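Local coordinates for protein novel Thermotoga maritima enzyme TM1112 (Thermotoga maritima, PDB 1O5U) that is of unknown function but adopts the small beta-barrel fold of the cupin family and is probably an enzyme, at residues A[62-65]-A[69-72]. Residues are numbered along the deposited sequence; the frame is centred on the assembly and turned at random.
Sequences VTTE and KYVI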
# COMPACT_ATOMS: atom_id res chain seq x y z
N VAL A 62 -6.84 -6.17 0.61
CA VAL A 62 -7.47 -5.03 1.33
C VAL A 62 -8.98 -5.05 1.02
O VAL A 62 -9.37 -5.22 -0.11
CB VAL A 62 -6.80 -3.72 0.93
CG1 VAL A 62 -7.47 -2.55 1.54
CG2 VAL A 62 -5.32 -3.74 1.27
N THR A 63 -9.84 -4.93 2.04
CA THR A 63 -11.28 -4.82 1.87
C THR A 63 -11.67 -3.49 2.51
O THR A 63 -11.43 -3.30 3.70
CB THR A 63 -12.01 -5.95 2.59
OG1 THR A 63 -11.56 -7.21 2.05
CG2 THR A 63 -13.48 -5.92 2.28
N THR A 64 -12.26 -2.61 1.72
CA THR A 64 -12.66 -1.30 2.23
C THR A 64 -13.94 -1.42 3.06
O THR A 64 -14.64 -2.44 3.04
CB THR A 64 -12.84 -0.30 1.11
OG1 THR A 64 -13.96 -0.63 0.28
CG2 THR A 64 -11.67 -0.28 0.21
N GLU A 65 -14.26 -0.37 3.79
CA GLU A 65 -15.46 -0.36 4.61
C GLU A 65 -16.72 -0.71 3.82
O GLU A 65 -17.63 -1.38 4.35
CB GLU A 65 -15.65 1.02 5.22
CG GLU A 65 -16.55 1.05 6.41
CD GLU A 65 -16.68 2.46 6.95
OE1 GLU A 65 -16.20 3.43 6.28
OE2 GLU A 65 -17.29 2.58 8.04
N LYS A 69 -12.70 -4.86 -2.83
CA LYS A 69 -11.62 -5.79 -2.57
C LYS A 69 -10.52 -5.60 -3.58
O LYS A 69 -10.77 -5.46 -4.78
CB LYS A 69 -12.14 -7.21 -2.64
CG LYS A 69 -13.16 -7.47 -1.49
CD LYS A 69 -13.40 -8.93 -1.25
CE LYS A 69 -14.10 -9.22 0.07
NZ LYS A 69 -13.08 -9.34 1.17
N TYR A 70 -9.30 -5.60 -3.08
CA TYR A 70 -8.11 -5.35 -3.88
C TYR A 70 -7.02 -6.28 -3.34
O TYR A 70 -7.07 -6.69 -2.17
CB TYR A 70 -7.62 -3.94 -3.61
CG TYR A 70 -8.60 -2.87 -3.94
CD1 TYR A 70 -8.76 -2.39 -5.26
CD2 TYR A 70 -9.43 -2.36 -2.96
CE1 TYR A 70 -9.71 -1.37 -5.54
CE2 TYR A 70 -10.38 -1.38 -3.25
CZ TYR A 70 -10.52 -0.92 -4.54
OH TYR A 70 -11.45 0.06 -4.77
N VAL A 71 -6.09 -6.63 -4.20
CA VAL A 71 -4.88 -7.31 -3.79
C VAL A 71 -3.74 -6.40 -4.20
O VAL A 71 -3.71 -5.82 -5.35
CB VAL A 71 -4.76 -8.68 -4.50
CG1 VAL A 71 -3.35 -9.30 -4.34
CG2 VAL A 71 -5.79 -9.61 -3.93
N ILE A 72 -2.78 -6.28 -3.30
CA ILE A 72 -1.54 -5.56 -3.61
C ILE A 72 -0.37 -6.47 -3.35
O ILE A 72 -0.41 -7.29 -2.44
CB ILE A 72 -1.43 -4.27 -2.83
CG1 ILE A 72 -1.61 -4.50 -1.35
CG2 ILE A 72 -2.50 -3.29 -3.28
CD1 ILE A 72 -1.51 -3.19 -0.51
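V62 and Y70 face each other as an antiparallel hydrogen-bonded pair, joined by two backbone bonds. V62 N donates to Y70 O (2.8 Å) and Y70 N to V62 O (3.0 Å). K69 CA lies 3.4 Å from V62 O, so this oxygen takes a weaker CA-H...O contact besides the amide of Y70.

The next pair, T63 with K69, is non-hydrogen-bonded in its backbone and is tied through its side chains instead. They run side by side in the same direction, and the lysine chain bends at its last torsion (chi4 -87°) to bring NZ within 2.8 Å of T63 OG1, a hydrogen bond. A valine in place of this threonine would probably leave the lysine ammonium without this acceptor and its end freer to swing away.

These strands form the beta hairpin 58-64/69-73 at one margin of a four-stranded antiparallel sheet of the cupin barrel; strand 85-90 flanks 58-64 on its other side, where V62 touches C86 and W88. At the end of strand 58-64, T64 OG1 is hydrogen-bonded to D66 OD1 and K68 N of the turn.

Apolar contacts occupy the face bearing V62 and Y70. T64 CG2 lies at the edge of the Y70 ring, in its plane, 3.9 Å from Y70 CE2, while V62 CG2 approaches I72 CD1 at 4.2 Å. Y70 and I72 both also rest on I17 of strand 16-18.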